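Local coordinates for protein L-ornithine 5-monooxygenase (Pseudomonas aeruginosa, PDB 3S5W) that catalyses the FAD- and NADPH-dependent hydroxylation of L-ornithine to N(5)-hydroxyornithine, the first step in making the hydroxamate groups of the siderophore pyoverdin, at residues H108-L113 against L133-S138; E241-L246 against A255-R260; A411-G416 against S440-Q445. All coordinates share one frame; numbering follows the deposited sequence.

Contact 1: residues H108-L113 against L133-S138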
loop_
_atom_site.group_PDB
_atom_site.type_symbol
_atom_site.label_atom_id
_atom_site.label_comp_id
_atom_site.label_asym_id
_atom_site.label_seq_id
_atom_site.Cartn_x
_atom_site.Cartn_y
_atom_site.Cartn_z
ATOM N N HIS A 108 -7.996 22.367 -10.349
ATOM C CA HIS A 108 -8.132 23.765 -10.735
ATOM C C HIS A 108 -6.790 24.337 -11.218
ATOM O O HIS A 108 -6.724 25.039 -12.217
ATOM C CB HIS A 108 -8.672 24.587 -9.559
ATOM C CG HIS A 108 -8.749 26.050 -9.856
ATOM N ND1 HIS A 108 -9.778 26.604 -10.587
ATOM C CD2 HIS A 108 -7.892 27.056 -9.587
ATOM C CE1 HIS A 108 -9.564 27.897 -10.731
ATOM N NE2 HIS A 108 -8.426 28.197 -10.136
ATOM N N LYS A 109 -5.723 24.010 -10.500
ATOM C CA LYS A 109 -4.361 24.402 -10.904
ATOM C C LYS A 109 -3.911 23.823 -12.239
ATOM O O LYS A 109 -3.047 24.414 -12.890
ATOM C CB LYS A 109 -3.340 24.048 -9.813
ATOM C CG LYS A 109 -3.512 24.861 -8.509
ATOM C CD LYS A 109 -3.188 26.354 -8.680
ATOM C CE LYS A 109 -1.767 26.636 -8.237
ATOM N NZ LYS A 109 -1.585 28.087 -7.970
ATOM N N HIS A 110 -4.482 22.683 -12.643
ATOM C CA HIS A 110 -4.205 22.097 -13.952
ATOM C C HIS A 110 -5.248 22.437 -15.027
ATOM O O HIS A 110 -5.243 21.829 -16.104
ATOM C CB HIS A 110 -3.979 20.585 -13.835
ATOM C CG HIS A 110 -2.739 20.257 -13.079
ATOM N ND1 HIS A 110 -2.641 20.434 -11.717
ATOM C CD2 HIS A 110 -1.504 19.890 -13.506
ATOM C CE1 HIS A 110 -1.411 20.133 -11.328
ATOM N NE2 HIS A 110 -0.701 19.806 -12.394
ATOM N N ASP A 111 -6.131 23.391 -14.717
ATOM C CA ASP A 111 -7.135 23.915 -15.665
ATOM C C ASP A 111 -8.074 22.813 -16.115
ATOM O O ASP A 111 -8.496 22.754 -17.276
ATOM C CB ASP A 111 -6.448 24.590 -16.884
ATOM C CG ASP A 111 -5.764 25.907 -16.522
ATOM O OD1 ASP A 111 -6.100 26.526 -15.483
ATOM O OD2 ASP A 111 -4.878 26.357 -17.288
ATOM N N ARG A 112 -8.400 21.931 -15.174
ATOM C CA ARG A 112 -9.099 20.699 -15.502
ATOM C C ARG A 112 -10.337 20.462 -14.634
ATOM O O ARG A 112 -10.963 19.427 -14.759
ATOM C CB ARG A 112 -8.117 19.518 -15.353
ATOM C CG ARG A 112 -8.388 18.400 -16.241
ATOM C CD ARG A 112 -7.192 17.468 -16.388
ATOM N NE ARG A 112 -6.870 16.716 -15.169
ATOM C CZ ARG A 112 -5.647 16.648 -14.658
ATOM N NH1 ARG A 112 -4.652 17.302 -15.259
ATOM N NH2 ARG A 112 -5.417 15.894 -13.569
ATOM N N LEU A 113 -10.690 21.421 -13.771
ATOM C CA LEU A 113 -11.737 21.175 -12.803
ATOM C C LEU A 113 -13.094 21.009 -13.544
ATOM O O LEU A 113 -13.857 20.099 -13.253
ATOM C CB LEU A 113 -11.787 22.295 -11.737
ATOM C CG LEU A 113 -12.930 22.219 -10.700
ATOM C CD1 LEU A 113 -13.062 20.843 -9.996
ATOM C CD2 LEU A 113 -12.815 23.323 -9.636
ATOM N N LEU A 133 -0.449 13.122 -6.373
ATOM C CA LEU A 133 0.529 12.913 -5.305
ATOM C C LEU A 133 1.891 13.527 -5.656
ATOM O O LEU A 133 2.519 14.162 -4.800
ATOM C CB LEU A 133 0.689 11.414 -5.038
ATOM C CG LEU A 133 -0.539 10.802 -4.367
ATOM C CD1 LEU A 133 -0.353 9.302 -4.306
ATOM C CD2 LEU A 133 -0.799 11.357 -2.926
ATOM N N ARG A 134 2.323 13.321 -6.902
ATOM C CA ARG A 134 3.604 13.898 -7.380
ATOM C C ARG A 134 3.525 15.419 -7.335
ATOM O O ARG A 134 4.468 16.087 -6.927
ATOM C CB ARG A 134 3.895 13.416 -8.789
ATOM C CG ARG A 134 4.335 11.950 -8.804
ATOM C CD ARG A 134 4.412 11.358 -10.198
ATOM N NE ARG A 134 5.165 12.206 -11.114
ATOM C CZ ARG A 134 6.480 12.155 -11.298
ATOM N NH1 ARG A 134 7.229 11.274 -10.636
ATOM N NH2 ARG A 134 7.049 12.997 -12.152
ATOM N N TRP A 135 2.380 15.968 -7.736
ATOM C CA TRP A 135 2.210 17.414 -7.721
ATOM C C TRP A 135 2.280 17.956 -6.285
ATOM O O TRP A 135 2.987 18.926 -6.036
ATOM C CB TRP A 135 0.910 17.827 -8.411
ATOM C CG TRP A 135 0.617 19.308 -8.317
ATOM C CD1 TRP A 135 1.160 20.310 -9.087
ATOM C CD2 TRP A 135 -0.286 19.943 -7.402
ATOM N NE1 TRP A 135 0.644 21.525 -8.708
ATOM C CE2 TRP A 135 -0.247 21.332 -7.679
ATOM C CE3 TRP A 135 -1.125 19.471 -6.369
ATOM C CZ2 TRP A 135 -1.016 22.262 -6.954
ATOM C CZ3 TRP A 135 -1.892 20.385 -5.654
ATOM C CH2 TRP A 135 -1.843 21.767 -5.955
ATOM N N VAL A 136 1.592 17.313 -5.339
ATOM C CA VAL A 136 1.641 17.753 -3.950
ATOM C C VAL A 136 3.098 17.660 -3.426
ATOM O O VAL A 136 3.574 18.615 -2.829
ATOM C CB VAL A 136 0.698 16.965 -3.034
ATOM C CG1 VAL A 136 0.895 17.348 -1.549
ATOM C CG2 VAL A 136 -0.790 17.257 -3.414
ATOM N N ALA A 137 3.740 16.503 -3.624
ATOM C CA ALA A 137 5.099 16.229 -3.115
ATOM C C ALA A 137 6.131 17.240 -3.650
ATOM O O ALA A 137 7.046 17.597 -2.922
ATOM C CB ALA A 137 5.534 14.785 -3.456
ATOM N N SER A 138 5.960 17.698 -4.892
ATOM C CA SER A 138 6.814 18.720 -5.514
ATOM C C SER A 138 6.791 20.077 -4.789
ATOM O O SER A 138 7.591 20.954 -5.123
ATOM C CB SER A 138 6.460 18.926 -7.003
ATOM O OG SER A 138 5.332 19.782 -7.109
#
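Trp135 meets both Lys109 and His110, and it carries the whole second side of this surface contact. Just ahead of it, Arg134 ties helix 126-137 to the FAD-binding residues Asp69 and Tyr70, through a salt bridge and a hydrogen bond from NH1. Trp135 itself points from helix 126-137 toward the end of helix 103-109. Its CG stands anti to the backbone N (chi1 175°), which carries the indole out to His110. The two rings make a T-shaped, edge-to-face pair. The imidazole supplies the edge and the five-membered part of the indole supplies the face. The ring centroids lie 4.7 Å apart and the planes meet at 78°. The closest atoms are His110 CE1 and Trp135 CD1, at 3.4 Å. Lys109 adds its aliphatic part: CG lies 3.9 Å from Trp135 CZ2, on the six-membered ring, and approaches it obliquely. The lysine chain then bends and its amino end leads away. Three residues on, Ser138 OG donates to Trp135 O at 2.7 Å, and His139 ND1 also bonds to that carbonyl. Across the contact, His110 is the first residue past helix 103-109, where Asp111 takes the positive-phi C-prime place of a Schellman motif. His110 ND1 is hydrogen-bonded to Tyr106 O, which helps fix the turn of the ring. The CE1 carbon between two nitrogens is fairly polar, so its C-H directed at the electron-rich indole face probably adds a weak electrostatic attraction to the van der Waals contact.

Contact 2: residues E241-L246 against A255-R260. With NAP (NADP nicotinamide-adenine-dinucleotide phosphate), chain F.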
loop_
_atom_site.group_PDB
_atom_site.type_symbol
_atom_site.label_atom_id
_atom_site.label_comp_id
_atom_site.label_asym_id
_atom_site.label_seq_id
_atom_site.Cartn_x
_atom_site.Cartn_y
_atom_site.Cartn_z
ATOM N N GLU A 241 -7.689 -6.900 -11.614
ATOM C CA GLU A 241 -7.106 -5.866 -12.518
ATOM C C GLU A 241 -6.089 -6.476 -13.467
ATOM O O GLU A 241 -6.080 -6.163 -14.648
ATOM C CB GLU A 241 -6.492 -4.727 -11.702
ATOM C CG GLU A 241 -7.612 -3.855 -11.080
ATOM C CD GLU A 241 -7.121 -2.618 -10.332
ATOM O OE1 GLU A 241 -5.879 -2.440 -10.162
ATOM O OE2 GLU A 241 -7.993 -1.797 -9.926
ATOM N N ALA A 242 -5.227 -7.350 -12.942
ATOM C CA ALA A 242 -4.283 -8.096 -13.787
ATOM C C ALA A 242 -5.004 -8.887 -14.867
ATOM O O ALA A 242 -4.640 -8.841 -16.064
ATOM C CB ALA A 242 -3.426 -9.043 -12.922
ATOM N N PHE A 243 -6.049 -9.621 -14.477
ATOM C CA PHE A 243 -6.797 -10.355 -15.471
ATOM C C PHE A 243 -7.374 -9.480 -16.583
ATOM O O PHE A 243 -7.313 -9.838 -17.747
ATOM C CB PHE A 243 -7.957 -11.130 -14.835
ATOM C CG PHE A 243 -8.761 -11.911 -15.831
ATOM C CD1 PHE A 243 -8.288 -13.144 -16.311
ATOM C CD2 PHE A 243 -10.000 -11.429 -16.286
ATOM C CE1 PHE A 243 -9.036 -13.877 -17.255
ATOM C CE2 PHE A 243 -10.761 -12.140 -17.222
ATOM C CZ PHE A 243 -10.268 -13.391 -17.704
ATOM N N ILE A 244 -7.990 -8.369 -16.215
ATOM C CA ILE A 244 -8.669 -7.540 -17.209
ATOM C C ILE A 244 -7.606 -6.887 -18.129
ATOM O O ILE A 244 -7.799 -6.773 -19.371
ATOM C CB ILE A 244 -9.574 -6.497 -16.482
ATOM C CG1 ILE A 244 -10.900 -7.158 -16.082
ATOM C CG2 ILE A 244 -9.789 -5.227 -17.322
ATOM C CD1 ILE A 244 -11.753 -7.755 -17.284
ATOM N N ASP A 245 -6.488 -6.467 -17.539
ATOM C CA ASP A 245 -5.415 -5.953 -18.383
ATOM C C ASP A 245 -4.897 -6.980 -19.412
ATOM O O ASP A 245 -4.729 -6.654 -20.590
ATOM C CB ASP A 245 -4.248 -5.425 -17.570
ATOM C CG ASP A 245 -3.373 -4.501 -18.391
ATOM O OD1 ASP A 245 -3.895 -3.470 -18.860
ATOM O OD2 ASP A 245 -2.184 -4.799 -18.550
ATOM N N LEU A 246 -4.629 -8.218 -18.976
ATOM C CA LEU A 246 -4.245 -9.267 -19.926
ATOM C C LEU A 246 -5.319 -9.447 -20.990
ATOM O O LEU A 246 -5.004 -9.493 -22.209
ATOM C CB LEU A 246 -3.917 -10.605 -19.236
ATOM C CG LEU A 246 -2.684 -10.506 -18.313
ATOM C CD1 LEU A 246 -2.526 -11.792 -17.514
ATOM C CD2 LEU A 246 -1.429 -10.239 -19.135
ATOM N N ALA A 255 -5.152 -16.342 -20.090
ATOM C CA ALA A 255 -5.004 -16.132 -18.648
ATOM C C ALA A 255 -5.888 -17.095 -17.827
ATOM O O ALA A 255 -7.058 -17.337 -18.181
ATOM C CB ALA A 255 -5.322 -14.653 -18.271
ATOM N N ASP A 256 -5.314 -17.648 -16.753
ATOM C CA ASP A 256 -6.051 -18.476 -15.785
ATOM C C ASP A 256 -6.047 -17.750 -14.448
ATOM O O ASP A 256 -4.976 -17.491 -13.890
ATOM C CB ASP A 256 -5.382 -19.846 -15.573
ATOM C CG ASP A 256 -5.471 -20.770 -16.782
ATOM O OD1 ASP A 256 -5.835 -20.322 -17.902
ATOM O OD2 ASP A 256 -5.174 -21.982 -16.593
ATOM N N MET A 257 -7.218 -17.428 -13.914
ATOM C CA MET A 257 -7.277 -16.905 -12.558
ATOM C C MET A 257 -7.349 -18.114 -11.662
ATOM O O MET A 257 -8.295 -18.924 -11.745
ATOM C CB MET A 257 -8.499 -16.035 -12.300
ATOM C CG MET A 257 -8.574 -14.833 -13.173
ATOM S SD MET A 257 -9.882 -13.672 -12.664
ATOM C CE MET A 257 -9.229 -13.028 -11.126
ATOM N N ILE A 258 -6.353 -18.232 -10.798
ATOM C CA ILE A 258 -6.269 -19.381 -9.909
ATOM C C ILE A 258 -6.476 -18.890 -8.488
ATOM O O ILE A 258 -5.593 -18.265 -7.906
ATOM C CB ILE A 258 -4.924 -20.157 -10.075
ATOM C CG1 ILE A 258 -4.739 -20.591 -11.544
ATOM C CG2 ILE A 258 -4.852 -21.351 -9.064
ATOM C CD1 ILE A 258 -3.382 -21.227 -11.866
ATOM N N LEU A 259 -7.645 -19.190 -7.920
ATOM C CA LEU A 259 -7.954 -18.705 -6.589
ATOM C C LEU A 259 -8.465 -19.871 -5.745
ATOM O O LEU A 259 -9.194 -20.750 -6.248
ATOM C CB LEU A 259 -8.972 -17.540 -6.613
ATOM C CG LEU A 259 -10.383 -17.787 -7.188
ATOM C CD1 LEU A 259 -11.378 -16.803 -6.592
ATOM C CD2 LEU A 259 -10.393 -17.682 -8.724
ATOM N N ARG A 260 -8.020 -19.899 -4.495
ATOM C CA ARG A 260 -8.412 -20.985 -3.593
ATOM C C ARG A 260 -9.862 -20.777 -3.084
ATOM O O ARG A 260 -10.525 -21.734 -2.721
ATOM C CB ARG A 260 -7.394 -21.165 -2.453
ATOM C CG ARG A 260 -7.163 -19.943 -1.603
ATOM C CD ARG A 260 -6.058 -20.129 -0.551
ATOM N NE ARG A 260 -5.922 -18.894 0.213
ATOM C CZ ARG A 260 -5.009 -18.677 1.154
ATOM N NH1 ARG A 260 -4.122 -19.613 1.443
ATOM N NH2 ARG A 260 -4.977 -17.518 1.795
HETATM P PA NAP F . -5.839 -8.876 -0.903
HETATM O O1A NAP F . -7.186 -8.298 -0.822
HETATM O O2A NAP F . -5.218 -9.141 0.379
HETATM O O5B NAP F . -5.943 -10.116 -1.888
HETATM C C5B NAP F . -5.015 -11.121 -1.719
HETATM C C4B NAP F . -5.511 -12.230 -2.624
HETATM O O4B NAP F . -4.450 -13.141 -2.641
HETATM C C3B NAP F . -6.738 -12.929 -2.023
HETATM O O3B NAP F . -7.482 -13.414 -3.134
HETATM C C2B NAP F . -6.056 -14.088 -1.277
HETATM O O2B NAP F . -6.871 -15.223 -1.235
HETATM C C1B NAP F . -4.852 -14.410 -2.195
HETATM N N9A NAP F . -3.806 -15.094 -1.417
HETATM C C8A NAP F . -3.097 -14.585 -0.349
HETATM N N7A NAP F . -2.239 -15.526 0.105
HETATM C C5A NAP F . -2.413 -16.630 -0.641
HETATM C C6A NAP F . -1.821 -17.893 -0.597
HETATM N N6A NAP F . -0.910 -18.177 0.327
HETATM N N1A NAP F . -2.216 -18.832 -1.502
HETATM C C2A NAP F . -3.164 -18.578 -2.457
HETATM N N3A NAP F . -3.760 -17.325 -2.506
HETATM C C4A NAP F . -3.398 -16.382 -1.600
HETATM O O3 NAP F . -4.869 -7.978 -1.831
HETATM P PN NAP F . -5.101 -7.069 -3.171
HETATM O O1N NAP F . -3.725 -6.641 -3.592
HETATM O O2N NAP F . -5.964 -7.742 -4.195
HETATM O O5D NAP F . -5.855 -5.850 -2.438
HETATM C C5D NAP F . -7.014 -5.136 -2.811
HETATM C C4D NAP F . -6.662 -3.758 -2.263
HETATM O O4D NAP F . -7.173 -2.658 -2.967
HETATM C C3D NAP F . -7.055 -3.435 -0.830
HETATM O O3D NAP F . -6.448 -4.306 0.094
HETATM C C2D NAP F . -6.596 -1.969 -0.776
HETATM O O2D NAP F . -5.273 -1.728 -0.315
HETATM C C1D NAP F . -6.701 -1.528 -2.242
HETATM P P2B NAP F . -7.707 -15.683 0.075
HETATM O O1X NAP F . -7.995 -17.141 -0.258
HETATM O O2X NAP F . -8.914 -14.765 0.063
HETATM O O3X NAP F . -6.860 -15.458 1.303
#
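The contact lies in the NADPH-binding Rossmann-type unit, where helix 237-249 packs on strand 253-258. Phe243 of the helix meets Ala255 and Met257 of the strand, two residues whose side chains leave the same side of the sheet. The phenyl group is put there by a first torsion that sets CG anti to the backbone N. Its CD1 lies 3.6 Å from Met257 CG and 3.9 Å from Ala255 CB. The methionine chain crosses the phenylalanine side chain at about a right angle. Its sulfur sits obliquely by the ring, with SD 4.2 Å from the Phe243 centroid, a Met-aromatic contact. One helical turn on, Leu246 CD1 reaches Ala255 CB at 4.1 Å, so the alanine methyl touches both Phe243 and Leu246. All four residues are buried. The local helix and strand axes run nearly antiparallel, at 169°, as expected for the beta-alpha-beta crossover 228-233, 237-249, 253-258. Phe243 and Leu246 also touch Ile232 of the first strand of that unit, and His331 gives Phe243 an edge-to-face ring partner. Past the strand end, Arg260 binds the 2'-phosphate of NADP. Its NE donates to O1X and its NH2 to O3X of the cofactor, both at 2.8 Å and nearly straight, with N-H...O angles of 166° and 175°. The phosphorus lies in the guanidinium plane, at its edge. C6A of the adenine sits over one guanidinium face, toward its rim, 3.5 Å from that plane. Arg260 therefore grips the phosphate that distinguishes NADPH from NADH, and its flat group also lies against the adenine. Gly235 N and Ser238 OG are also hydrogen-bonded to the cofactor.

Contact 3: residues A411-G416 against S440-Q445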
loop_
_atom_site.group_PDB
_atom_site.type_symbol
_atom_site.label_atom_id
_atom_site.label_comp_id
_atom_site.label_asym_id
_atom_site.label_seq_id
_atom_site.Cartn_x
_atom_site.Cartn_y
_atom_site.Cartn_z
ATOM N N ALA A 411 11.294 10.110 20.140
ATOM C CA ALA A 411 9.951 9.659 19.750
ATOM C C ALA A 411 10.054 8.954 18.400
ATOM O O ALA A 411 10.668 9.486 17.469
ATOM C CB ALA A 411 8.994 10.857 19.683
ATOM N N ILE A 412 9.490 7.747 18.313
ATOM C CA ILE A 412 9.408 6.998 17.060
ATOM C C ILE A 412 7.925 6.724 16.735
ATOM O O ILE A 412 7.202 6.164 17.554
ATOM C CB ILE A 412 10.161 5.662 17.153
ATOM C CG1 ILE A 412 11.627 5.916 17.617
ATOM C CG2 ILE A 412 10.085 4.902 15.806
ATOM C CD1 ILE A 412 12.317 4.705 18.143
ATOM N N TYR A 413 7.499 7.145 15.550
ATOM C CA TYR A 413 6.112 6.928 15.102
ATOM C C TYR A 413 6.129 5.965 13.914
ATOM O O TYR A 413 7.126 5.873 13.192
ATOM C CB TYR A 413 5.491 8.265 14.693
ATOM C CG TYR A 413 5.419 9.290 15.796
ATOM C CD1 TYR A 413 6.507 10.125 16.083
ATOM C CD2 TYR A 413 4.257 9.454 16.545
ATOM C CE1 TYR A 413 6.435 11.088 17.104
ATOM C CE2 TYR A 413 4.178 10.422 17.553
ATOM C CZ TYR A 413 5.285 11.234 17.826
ATOM O OH TYR A 413 5.214 12.184 18.833
ATOM N N ALA A 414 5.027 5.238 13.709
ATOM C CA ALA A 414 4.899 4.366 12.551
ATOM C C ALA A 414 3.513 4.548 11.935
ATOM O O ALA A 414 2.559 4.685 12.660
ATOM C CB ALA A 414 5.127 2.922 12.946
ATOM N N GLN A 415 3.431 4.530 10.601
ATOM C CA GLN A 415 2.157 4.722 9.912
ATOM C C GLN A 415 1.901 3.510 9.044
ATOM O O GLN A 415 2.770 3.127 8.253
ATOM C CB GLN A 415 2.209 5.984 9.038
ATOM C CG GLN A 415 2.367 7.261 9.833
ATOM C CD GLN A 415 1.909 8.468 9.046
ATOM O OE1 GLN A 415 0.716 8.615 8.772
ATOM N NE2 GLN A 415 2.853 9.338 8.662
ATOM N N GLY A 416 0.704 2.921 9.200
ATOM C CA GLY A 416 0.248 1.816 8.356
ATOM C C GLY A 416 0.531 0.441 8.933
ATOM O O GLY A 416 0.330 -0.576 8.242
ATOM N N SER A 440 1.529 14.952 13.868
ATOM C CA SER A 440 2.209 16.243 13.898
ATOM C C SER A 440 2.001 16.962 15.259
ATOM O O SER A 440 2.958 17.534 15.798
ATOM C CB SER A 440 1.873 17.132 12.699
ATOM O OG SER A 440 0.524 17.529 12.728
ATOM N N GLY A 441 0.789 16.882 15.806
ATOM C CA GLY A 441 0.475 17.401 17.152
ATOM C C GLY A 441 1.308 16.745 18.245
ATOM O O GLY A 441 1.898 17.428 19.104
ATOM N N SER A 442 1.339 15.423 18.236
ATOM C CA SER A 442 2.117 14.673 19.205
ATOM C C SER A 442 3.617 15.039 19.104
ATOM O O SER A 442 4.287 15.214 20.125
ATOM C CB SER A 442 1.921 13.187 18.974
ATOM O OG SER A 442 2.769 12.412 19.805
ATOM N N LEU A 443 4.130 15.129 17.878
ATOM C CA LEU A 443 5.541 15.432 17.640
ATOM C C LEU A 443 5.927 16.783 18.218
ATOM O O LEU A 443 6.948 16.872 18.919
ATOM C CB LEU A 443 5.884 15.369 16.151
ATOM C CG LEU A 443 7.319 15.718 15.738
ATOM C CD1 LEU A 443 8.322 14.755 16.377
ATOM C CD2 LEU A 443 7.473 15.700 14.233
ATOM N N TYR A 444 5.124 17.817 17.933
ATOM C CA TYR A 444 5.366 19.149 18.515
ATOM C C TYR A 444 5.313 19.104 20.037
ATOM O O TYR A 444 6.151 19.719 20.691
ATOM C CB TYR A 444 4.387 20.208 17.997
ATOM C CG TYR A 444 4.830 20.913 16.738
ATOM C CD1 TYR A 444 5.719 21.997 16.792
ATOM C CD2 TYR A 444 4.359 20.508 15.496
ATOM C CE1 TYR A 444 6.116 22.654 15.639
ATOM C CE2 TYR A 444 4.753 21.146 14.336
ATOM C CZ TYR A 444 5.629 22.222 14.404
ATOM O OH TYR A 444 6.003 22.852 13.244
ATOM N N GLN A 445 4.345 18.380 20.588
ATOM C CA GLN A 445 4.233 18.208 22.036
ATOM C C GLN A 445 5.489 17.539 22.615
ATOM O O GLN A 445 5.988 17.960 23.663
ATOM C CB GLN A 445 2.956 17.429 22.392
ATOM C CG GLN A 445 2.680 17.209 23.899
ATOM C CD GLN A 445 2.617 18.513 24.723
ATOM O OE1 GLN A 445 2.063 19.528 24.283
ATOM N NE2 GLN A 445 3.195 18.478 25.922
#
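Strand 411-414 belongs to the large mixed sheet of the FAD-binding part of the fold, and here it meets the C-terminal helix 432-447. Tyr413 makes the link, reaching from the strand to Ser442 and Leu443. Its OH donates a hydrogen bond to Ser442 OG, with the two oxygens 2.6 Å apart. The serine oxygen lies at the edge of the tyrosine ring and in its plane, on the CE2 side, 3.3 Å from Tyr413 CE2. This placement comes from the serine torsion, which turns OG anti to the backbone N (chi1 174°) and out toward the strand. Ser442 CB follows behind OG and is 3.8 Å from Tyr413 CE2. Ser442 OG has a second partner in Asp399 OD2. The serine hydroxyl thus joins the phenol to a carboxylate, and the negative charge of Asp399 would probably strengthen the hold of the serine oxygen on the tyrosine proton. On the CE1 side of the ring, Leu443 CD1 comes up obliquely, out of the ring plane, to 4.2 Å from Tyr413 CE1. The phenol is held by one hydrogen bond through OH, with Ser442 packed beside CE2, and by a looser apolar contact at CE1. The backbone N of Leu443 is also close to the phenol oxygen, but the angle is too poor for a bond. Tyr413 is buried, and its side chain is about 12 Å from the bound FAD. Around the contact, the backbone of Tyr413 pairs with Leu184 and Val186 of the parallel strand 183-186, and its side chain also touches Val185. Leu443 packs on Ala183 of that strand. On another side of helix 432-447, Ser440 and Tyr444 lean on helix 40-56.

Overall arrangement
From the N terminus, contact 1 comes first. It closes a mostly helical excursion of 19 residues and joins helix 103-109 to helix 126-137 at the surface. Contact 2 follows and closes the short turn between helix 237-249 and strand 253-258, in the Rossmann-type unit that carries the NADP site. Contact 3 closes last, bringing helix 432-447 back onto strand 411-414 of the mixed FAD-side sheet. The three loops lie in series; none nests within or crosses another. They are well separated. The centres of contacts 2 and 3 are about 40 Å apart, on opposite sides of the chain's centre, while contact 1 lies about 27 Å from contact 3 and 33 Å from contact 2, centre to centre.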